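Local coordinates for parvulin 42 (PDB 6GMP), which probably catalyses the cis-trans isomerisation of peptidyl-prolyl bonds through its C-terminal parvulin-type domain, the part in this chain, at residues L12-D17 with E31-S36; R6-V11 with T95-L100. All coordinates share one frame; numbering follows the deposited sequence.

Contacts 1 and 2 both use strand 6-13, an inner strand of the four-stranded antiparallel sheet of this parvulin-type domain. Their centres lie 22 Å apart, on opposite sides of the chain's centre. Contact 2 comes first along the strand, where its early residues pack against the end of helix 91-97. Contact 1 follows where the strand runs out, and pairs residues 12-17 with the loop 31-36 before helix 37-49. Along the chain it is nested inside the large loop that contact 2 closes. One strand thus ties an early part of the chain to a late helix, and its exit to the approach to helix 37-49.

Contact 1 of 2, residues L12-D17 with E31-S36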
ATOM      1  N   LEU A  12      -0.535  -0.636  -2.939  1.00 18.43           N
ATOM      2  CA  LEU A  12       0.167  -1.875  -3.277  1.00 16.82           C
ATOM      3  C   LEU A  12       0.876  -1.732  -4.617  1.00 15.80           C
ATOM      4  O   LEU A  12       0.256  -1.404  -5.620  1.00 18.67           O
ATOM      5  CB  LEU A  12      -0.803  -3.059  -3.344  1.00 18.38           C
ATOM      6  CG  LEU A  12      -0.160  -4.418  -3.608  1.00 19.04           C
ATOM      7  CD1 LEU A  12       0.717  -4.874  -2.460  1.00 20.06           C
ATOM      8  CD2 LEU A  12      -1.227  -5.469  -3.876  1.00 22.24           C
ATOM      9  N   VAL A  13       2.179  -1.986  -4.602  1.00 16.68           N
ATOM     10  CA  VAL A  13       2.994  -2.018  -5.803  1.00 18.71           C
ATOM     11  C   VAL A  13       3.401  -3.471  -6.009  1.00 18.22           C
ATOM     12  O   VAL A  13       4.113  -4.047  -5.193  1.00 18.97           O
ATOM     13  CB  VAL A  13       4.232  -1.106  -5.654  1.00 18.74           C
ATOM     14  CG1 VAL A  13       5.109  -1.174  -6.889  1.00 21.27           C
ATOM     15  CG2 VAL A  13       3.793   0.332  -5.400  1.00 21.86           C
ATOM     16  N   LYS A  14       2.942  -4.067  -7.097  1.00 20.33           N
ATOM     17  CA  LYS A  14       3.191  -5.473  -7.365  1.00 20.19           C
ATOM     18  C   LYS A  14       4.516  -5.645  -8.075  1.00 20.75           C
ATOM     19  O   LYS A  14       5.156  -4.680  -8.504  1.00 19.39           O
ATOM     20  CB  LYS A  14       2.042  -6.053  -8.192  1.00 23.48           C
ATOM     21  CG  LYS A  14       0.745  -6.117  -7.427  1.00 23.48           C
ATOM     22  CD  LYS A  14      -0.345  -6.821  -8.214  1.00 24.83           C
ATOM     23  CE  LYS A  14      -1.626  -6.875  -7.418  1.00 30.79           C
ATOM     24  NZ  LYS A  14      -2.557  -7.909  -7.954  1.00 38.29           N
ATOM     25  N   HIS A  15       4.938  -6.890  -8.229  1.00 19.55           N
ATOM     26  CA  HIS A  15       6.076  -7.211  -9.067  1.00 19.48           C
ATOM     27  C   HIS A  15       5.821  -8.572  -9.715  1.00 20.29           C
ATOM     28  O   HIS A  15       4.844  -9.259  -9.354  1.00 19.48           O
ATOM     29  CB  HIS A  15       7.389  -7.193  -8.283  1.00 19.11           C
ATOM     30  CG  HIS A  15       7.392  -8.075  -7.077  1.00 19.80           C
ATOM     31  ND1 HIS A  15       7.501  -9.445  -7.161  1.00 20.41           N
ATOM     32  CD2 HIS A  15       7.320  -7.779  -5.759  1.00 20.92           C
ATOM     33  CE1 HIS A  15       7.504  -9.957  -5.942  1.00 21.43           C
ATOM     34  NE2 HIS A  15       7.385  -8.968  -5.076  1.00 21.79           N
ATOM     35  N   LYS A  16       6.692  -8.958 -10.644  1.00 19.52           N
ATOM     36  CA  LYS A  16       6.466 -10.138 -11.470  1.00 19.06           C
ATOM     37  C   LYS A  16       6.378 -11.441 -10.686  1.00 24.11           C
ATOM     38  O   LYS A  16       5.822 -12.421 -11.176  1.00 26.41           O
ATOM     39  CB  LYS A  16       7.587 -10.267 -12.503  1.00 24.24           C
ATOM     40  CG  LYS A  16       8.934 -10.649 -11.906  1.00 23.64           C
ATOM     41  CD  LYS A  16      10.062 -10.627 -12.931  1.00 28.07           C
ATOM     42  CE  LYS A  16      11.337 -11.308 -12.409  1.00 35.92           C
ATOM     43  NZ  LYS A  16      11.169 -12.770 -12.090  1.00 33.19           N
ATOM     44  N   ASP A  17       6.939 -11.464  -9.486  1.00 21.34           N
ATOM     45  CA  ASP A  17       7.013 -12.696  -8.706  1.00 22.60           C
ATOM     46  C   ASP A  17       5.859 -12.898  -7.722  1.00 23.72           C
ATOM     47  O   ASP A  17       5.839 -13.908  -7.017  1.00 26.54           O
ATOM     48  CB  ASP A  17       8.350 -12.787  -7.966  1.00 24.96           C
ATOM     49  CG  ASP A  17       9.524 -13.006  -8.903  1.00 27.84           C
ATOM     50  OD1 ASP A  17       9.311 -13.486 -10.034  1.00 32.81           O
ATOM     51  OD2 ASP A  17      10.665 -12.713  -8.489  1.00 38.19           O
ATOM     52  N   GLU A  31      -3.668  -4.865 -16.329  1.00 33.27           N
ATOM     53  CA  GLU A  31      -2.309  -4.601 -16.789  1.00 27.40           C
ATOM     54  C   GLU A  31      -1.379  -5.642 -16.175  1.00 25.80           C
ATOM     55  O   GLU A  31      -1.332  -5.797 -14.955  1.00 26.44           O
ATOM     56  CB  GLU A  31      -1.836  -3.182 -16.442  1.00 29.74           C
ATOM     57  CG  GLU A  31      -0.493  -2.844 -17.107  1.00 29.47           C
ATOM     58  CD  GLU A  31       0.042  -1.461 -16.781  1.00 38.47           C
ATOM     59  OE1 GLU A  31      -0.663  -0.666 -16.125  1.00 37.77           O
ATOM     60  OE2 GLU A  31       1.189  -1.169 -17.183  1.00 41.61           O
ATOM     61  N   LYS A  32      -0.636  -6.359 -17.010  1.00 27.58           N
ATOM     62  CA  LYS A  32       0.291  -7.360 -16.506  0.50 24.62           C
ATOM     63  C   LYS A  32       1.464  -6.658 -15.832  1.00 25.84           C
ATOM     64  O   LYS A  32       1.987  -5.676 -16.357  1.00 29.11           O
ATOM     65  CB  LYS A  32       0.788  -8.249 -17.648  0.50 25.91           C
ATOM     66  CG  LYS A  32       1.739  -9.349 -17.215  0.50 32.76           C
ATOM     67  CD  LYS A  32       2.322 -10.066 -18.425  0.50 43.90           C
ATOM     68  CE  LYS A  32       3.489 -10.954 -18.036  0.50 46.43           C
ATOM     69  NZ  LYS A  32       4.258 -11.418 -19.218  0.50 53.76           N
ATOM     70  N   ILE A  33       1.860  -7.156 -14.661  1.00 23.37           N
ATOM     71  CA  ILE A  33       2.969  -6.586 -13.898  1.00 21.84           C
ATOM     72  C   ILE A  33       4.230  -7.389 -14.179  1.00 23.68           C
ATOM     73  O   ILE A  33       4.288  -8.570 -13.861  1.00 26.24           O
ATOM     74  CB  ILE A  33       2.687  -6.624 -12.388  1.00 25.43           C
ATOM     75  CG1 ILE A  33       1.369  -5.917 -12.063  1.00 30.46           C
ATOM     76  CG2 ILE A  33       3.837  -5.986 -11.614  1.00 22.60           C
ATOM     77  CD1 ILE A  33       1.289  -4.488 -12.563  1.00 28.85           C
ATOM     78  N   THR A  34       5.220  -6.750 -14.796  1.00 21.36           N
ATOM     79  CA  THR A  34       6.460  -7.415 -15.177  1.00 22.69           C
ATOM     80  C   THR A  34       7.702  -6.871 -14.461  1.00 20.57           C
ATOM     81  O   THR A  34       8.785  -7.425 -14.632  1.00 21.08           O
ATOM     82  CB  THR A  34       6.696  -7.324 -16.684  1.00 24.62           C
ATOM     83  OG1 THR A  34       6.552  -5.962 -17.098  1.00 28.19           O
ATOM     84  CG2 THR A  34       5.685  -8.171 -17.425  1.00 27.28           C
ATOM     85  N   ARG A  35       7.547  -5.820 -13.654  1.00 19.21           N
ATOM     86  CA  ARG A  35       8.694  -5.211 -12.973  1.00 19.73           C
ATOM     87  C   ARG A  35       9.287  -6.178 -11.968  1.00 17.92           C
ATOM     88  O   ARG A  35       8.606  -7.076 -11.476  1.00 19.27           O
ATOM     89  CB  ARG A  35       8.304  -3.892 -12.292  1.00 20.18           C
ATOM     90  CG  ARG A  35       7.521  -4.031 -10.997  1.00 18.85           C
ATOM     91  CD  ARG A  35       7.318  -2.674 -10.329  1.00 17.66           C
ATOM     92  NE  ARG A  35       6.485  -1.782 -11.118  1.00 19.99           N
ATOM     93  CZ  ARG A  35       5.156  -1.738 -11.066  1.00 19.87           C
ATOM     94  NH1 ARG A  35       4.476  -2.553 -10.277  1.00 18.14           N
ATOM     95  NH2 ARG A  35       4.493  -0.877 -11.815  1.00 23.64           N
ATOM     96  N   SER A  36      10.564  -6.012 -11.679  1.00 19.26           N
ATOM     97  CA  SER A  36      11.233  -6.882 -10.726  1.00 18.01           C
ATOM     98  C   SER A  36      10.827  -6.488  -9.311  1.00 17.80           C
ATOM     99  O   SER A  36      10.293  -5.415  -9.067  1.00 18.87           O
ATOM    100  CB  SER A  36      12.729  -6.739 -10.864  1.00 18.94           C
ATOM    101  OG  SER A  36      13.124  -5.475 -10.369  1.00 20.14           O
TER
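Lys14 and Lys16 each make one hydrogen bond to Arg35, and these two bonds join the segments. Arg35 NH1 donates to Lys14 O at 2.9 Å, with an N-H...O angle of 157°. The acceptor lies in the guanidinium plane, but the donor sits above the carbonyl plane of Lys14. Lys16 N gives the second bond, to Arg35 O at 2.8 Å, nearly along the C=O axis. Arg35 therefore receives a bond at its backbone and gives one from its side chain. CG and CD lie against Lys14 O, and a bend at chi3 (65°) keeps NE near that oxygen. Val13 CG1 lies 3.7 Å from NH1, the side chains crossing at about a right angle.

Ile33 supplies the apolar part. Its CG2 is 3.6 Å from His15 CA and touches the carbonyl carbon of Lys14, while CG1 meets Lys14 CB. Lys16 CA makes a CA-H...O contact with Ile33 O at 3.6 Å. His15 CB rests on the carbonyl oxygens of Arg35 and Ser36.

The parvulin fold joins its first strand to its first helix by a loop of variable length, long here as in Pin1. Residues 14-17 leave strand 6-13, and residues 31-36 return to helix 37-49, where Ser36 is the N-cap and its OG accepts from Asp39 N.

Further out, Glu71 OE1 forms a salt bridge with Arg35 NH1 and accepts from Lys14 N, so one carboxylate oxygen braces both segments. Lys14 NZ turns from the contact to the carbonyls of Arg20 and Ser22, within the same loop. Asp17 N donates to His15 ND1 at 3.1 Å, near the ring plane, which helps to hold the turn of the imidazole. At the exposed end Lys16 NZ bridges to Asp17 OD1 at 2.9 Å, on the syn side but tilted out of the carboxylate plane.

Contact 2 of 2, residues R6-V11 with T95-L100; sequences RHFYHV and TVAFSL
Phe8 points the edge of its ring at the face of Phe98, a T-shaped pair with planes 71° apart and centroids 5.3 Å apart. Phe8 CZ stands over the centre of the Phe98 ring, and Phe8 CE2 comes within 3.8 Å of Phe98 CZ. Phe98 CG is anti to the carbonyl carbon (chi1 -74°), which turns it toward Phe8. The same Phe8 ring offers a face to Ala97. Ala97 CB sits over it, shifted toward the rim, in a CH-pi contact 4.0 Å from the centroid. Phe8 CE1 comes within 3.2 Å of Ala97 O. Leu100 CD1 reaches Phe8 CE1 obliquely.

These residues join strand 6-13 of the parvulin sheet to the end of helix 91-97. Phe98 is the first residue to leave the helix, within a type I turn from Ala97 to Leu100. Phe8 also packs on Val84 and Ile118 of the two adjacent strands, which places its ring between sheet and helix.

Arg6 runs extended from CG to NE beside Phe98, its CD 4.0 Å from Phe98 CD1. NH1 gives a weak bond to Phe98 O at 3.2 Å, with a bent N-H...O angle of 125°. A water adds to the polar link. It accepts from Arg6 NH1 at 2.8 Å and donates to Ala97 O and Leu100 O, so it spans the turn. Arg120 NH1, from the neighbouring strand, also donates to Leu100 O.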
ATOM      1  N   ARG A   6      -8.164  -1.444  14.077  1.00 34.82           N
ATOM      2  CA  ARG A   6      -7.714  -0.159  13.550  1.00 36.24           C
ATOM      3  C   ARG A   6      -8.021  -0.083  12.066  1.00 34.77           C
ATOM      4  O   ARG A   6      -8.058  -1.096  11.367  1.00 32.68           O
ATOM      5  CB  ARG A   6      -6.223   0.057  13.807  1.00 32.69           C
ATOM      6  CG  ARG A   6      -5.913   0.368  15.253  1.00 40.09           C
ATOM      7  CD  ARG A   6      -4.421   0.469  15.522  1.00 40.42           C
ATOM      8  NE  ARG A   6      -4.163   0.499  16.958  1.00 45.58           N
ATOM      9  CZ  ARG A   6      -2.965   0.372  17.514  1.00 47.40           C
ATOM     10  NH1 ARG A   6      -1.888   0.202  16.765  1.00 44.33           N
ATOM     11  NH2 ARG A   6      -2.848   0.408  18.832  1.00 55.66           N
ATOM     12  N   HIS A   7      -8.252   1.139  11.604  1.00 29.18           N
ATOM     13  CA  HIS A   7      -8.663   1.399  10.235  1.00 27.56           C
ATOM     14  C   HIS A   7      -7.449   1.752   9.384  1.00 25.09           C
ATOM     15  O   HIS A   7      -6.754   2.737   9.662  1.00 26.67           O
ATOM     16  CB  HIS A   7      -9.659   2.555  10.237  1.00 28.15           C
ATOM     17  CG  HIS A   7     -10.308   2.804   8.914  1.00 29.43           C
ATOM     18  ND1 HIS A   7     -11.192   3.842   8.706  1.00 33.64           N
ATOM     19  CD2 HIS A   7     -10.215   2.145   7.737  1.00 28.45           C
ATOM     20  CE1 HIS A   7     -11.605   3.818   7.451  1.00 32.94           C
ATOM     21  NE2 HIS A   7     -11.035   2.793   6.845  1.00 28.04           N
ATOM     22  N   PHE A   8      -7.199   0.945   8.353  1.00 23.88           N
ATOM     23  CA  PHE A   8      -6.075   1.160   7.457  1.00 23.25           C
ATOM     24  C   PHE A   8      -6.505   1.360   6.016  1.00 23.02           C
ATOM     25  O   PHE A   8      -7.562   0.874   5.598  1.00 22.68           O
ATOM     26  CB  PHE A   8      -5.107  -0.024   7.514  1.00 24.69           C
ATOM     27  CG  PHE A   8      -4.531  -0.271   8.872  1.00 25.30           C
ATOM     28  CD1 PHE A   8      -3.497   0.507   9.367  1.00 23.09           C
ATOM     29  CD2 PHE A   8      -5.021  -1.307   9.646  1.00 29.13           C
ATOM     30  CE1 PHE A   8      -2.962   0.251  10.620  1.00 24.50           C
ATOM     31  CE2 PHE A   8      -4.500  -1.566  10.900  1.00 32.04           C
ATOM     32  CZ  PHE A   8      -3.468  -0.783  11.392  1.00 27.29           C
ATOM     33  N   TYR A   9      -5.663   2.084   5.282  1.00 21.29           N
ATOM     34  CA  TYR A   9      -5.661   2.089   3.824  1.00 20.19           C
ATOM     35  C   TYR A   9      -4.291   1.590   3.382  1.00 20.35           C
ATOM     36  O   TYR A   9      -3.342   1.610   4.163  1.00 20.58           O
ATOM     37  CB  TYR A   9      -5.828   3.504   3.263  1.00 21.37           C
ATOM     38  CG  TYR A   9      -7.230   4.054   3.230  1.00 21.54           C
ATOM     39  CD1 TYR A   9      -7.990   4.167   4.384  1.00 22.53           C
ATOM     40  CD2 TYR A   9      -7.791   4.483   2.027  1.00 22.18           C
ATOM     41  CE1 TYR A   9      -9.269   4.685   4.343  1.00 25.36           C
ATOM     42  CE2 TYR A   9      -9.068   4.996   1.978  1.00 22.42           C
ATOM     43  CZ  TYR A   9      -9.803   5.095   3.136  1.00 24.56           C
ATOM     44  OH  TYR A   9     -11.076   5.610   3.077  1.00 28.24           O
ATOM     45  N   HIS A  10      -4.167   1.158   2.132  1.00 20.63           N
ATOM     46  CA  HIS A  10      -2.826   0.883   1.612  1.00 18.48           C
ATOM     47  C   HIS A  10      -2.682   1.202   0.131  1.00 18.68           C
ATOM     48  O   HIS A  10      -3.668   1.341  -0.596  1.00 20.44           O
ATOM     49  CB  HIS A  10      -2.341  -0.546   1.947  1.00 18.99           C
ATOM     50  CG  HIS A  10      -2.870  -1.626   1.053  1.00 18.08           C
ATOM     51  ND1 HIS A  10      -2.235  -2.840   0.920  1.00 21.20           N
ATOM     52  CD2 HIS A  10      -3.969  -1.691   0.264  1.00 21.25           C
ATOM     53  CE1 HIS A  10      -2.910  -3.606   0.084  1.00 20.62           C
ATOM     54  NE2 HIS A  10      -3.968  -2.936  -0.329  1.00 20.28           N
ATOM     55  N   VAL A  11      -1.426   1.384  -0.262  1.00 18.69           N
ATOM     56  CA  VAL A  11      -1.001   1.367  -1.650  1.00 17.69           C
ATOM     57  C   VAL A  11      -0.248   0.063  -1.843  1.00 18.78           C
ATOM     58  O   VAL A  11       0.603  -0.291  -1.014  1.00 19.20           O
ATOM     59  CB  VAL A  11      -0.002   2.502  -1.944  1.00 17.75           C
ATOM     60  CG1 VAL A  11       0.594   2.365  -3.347  1.00 23.03           C
ATOM     61  CG2 VAL A  11      -0.657   3.849  -1.804  1.00 19.36           C
ATOM     62  N   THR A  95       2.659  -6.462  11.611  1.00 37.41           N
ATOM     63  CA  THR A  95       3.581  -5.841  12.556  1.00 35.17           C
ATOM     64  C   THR A  95       3.793  -4.360  12.238  1.00 37.47           C
ATOM     65  O   THR A  95       3.767  -3.516  13.137  1.00 43.10           O
ATOM     66  CB  THR A  95       4.941  -6.578  12.625  1.00 60.55           C
ATOM     67  OG1 THR A  95       5.780  -5.947  13.600  1.00 60.99           O
ATOM     68  CG2 THR A  95       5.650  -6.573  11.281  1.00 68.50           C
ATOM     69  N   VAL A  96       3.982  -4.052  10.958  1.00 37.53           N
ATOM     70  CA  VAL A  96       4.192  -2.675  10.515  1.00 35.82           C
ATOM     71  C   VAL A  96       2.924  -1.866  10.716  1.00 30.94           C
ATOM     72  O   VAL A  96       2.985  -0.743  11.224  1.00 35.50           O
ATOM     73  CB  VAL A  96       4.626  -2.622   9.030  1.00 31.11           C
ATOM     74  CG1 VAL A  96       4.603  -1.194   8.488  1.00 30.25           C
ATOM     75  CG2 VAL A  96       6.017  -3.216   8.869  1.00 37.71           C
ATOM     76  N   ALA A  97       1.789  -2.431  10.320  1.00 28.98           N
ATOM     77  CA  ALA A  97       0.506  -1.742  10.408  1.00 27.18           C
ATOM     78  C   ALA A  97       0.196  -1.325  11.845  1.00 33.92           C
ATOM     79  O   ALA A  97      -0.204  -0.191  12.091  1.00 30.21           O
ATOM     80  CB  ALA A  97      -0.605  -2.617   9.864  1.00 30.14           C
ATOM     81  N   PHE A  98       0.393  -2.236  12.789  1.00 35.59           N
ATOM     82  CA  PHE A  98       0.040  -1.968  14.184  1.00 35.17           C
ATOM     83  C   PHE A  98       1.136  -1.215  14.953  1.00 33.87           C
ATOM     84  O   PHE A  98       1.014  -0.966  16.149  1.00 39.60           O
ATOM     85  CB  PHE A  98      -0.426  -3.262  14.863  1.00 33.26           C
ATOM     86  CG  PHE A  98      -1.788  -3.671  14.420  1.00 33.03           C
ATOM     87  CD1 PHE A  98      -2.908  -3.248  15.112  1.00 35.68           C
ATOM     88  CD2 PHE A  98      -1.961  -4.423  13.268  1.00 29.56           C
ATOM     89  CE1 PHE A  98      -4.179  -3.592  14.671  1.00 36.80           C
ATOM     90  CE2 PHE A  98      -3.220  -4.759  12.828  1.00 32.11           C
ATOM     91  CZ  PHE A  98      -4.328  -4.350  13.531  1.00 35.52           C
ATOM     92  N   SER A  99       2.176  -0.805  14.228  1.00 35.62           N
ATOM     93  CA  SER A  99       3.205   0.071  14.773  1.00 36.75           C
ATOM     94  C   SER A  99       2.913   1.534  14.436  1.00 38.17           C
ATOM     95  O   SER A  99       3.516   2.438  15.009  1.00 35.19           O
ATOM     96  CB  SER A  99       4.578  -0.304  14.212  1.00 48.28           C
ATOM     97  OG  SER A  99       4.766   0.233  12.911  1.00 47.22           O
ATOM     98  N   LEU A 100       1.997   1.768  13.501  1.00 32.86           N
ATOM     99  CA  LEU A 100       1.694   3.126  13.068  1.00 33.51           C
ATOM    100  C   LEU A 100       0.884   3.907  14.096  1.00 31.75           C
ATOM    101  O   LEU A 100      -0.015   3.370  14.741  1.00 31.75           O
ATOM    102  CB  LEU A 100       0.922   3.105  11.751  1.00 31.55           C
ATOM    103  CG  LEU A 100       1.623   2.464  10.559  1.00 28.78           C
ATOM    104  CD1 LEU A 100       0.633   2.299   9.394  1.00 28.49           C
ATOM    105  CD2 LEU A 100       2.828   3.280  10.128  1.00 31.24           C
TER
HETATM  106  O   HOH W   1      -1.393   1.110  14.148  1.00 30.80           O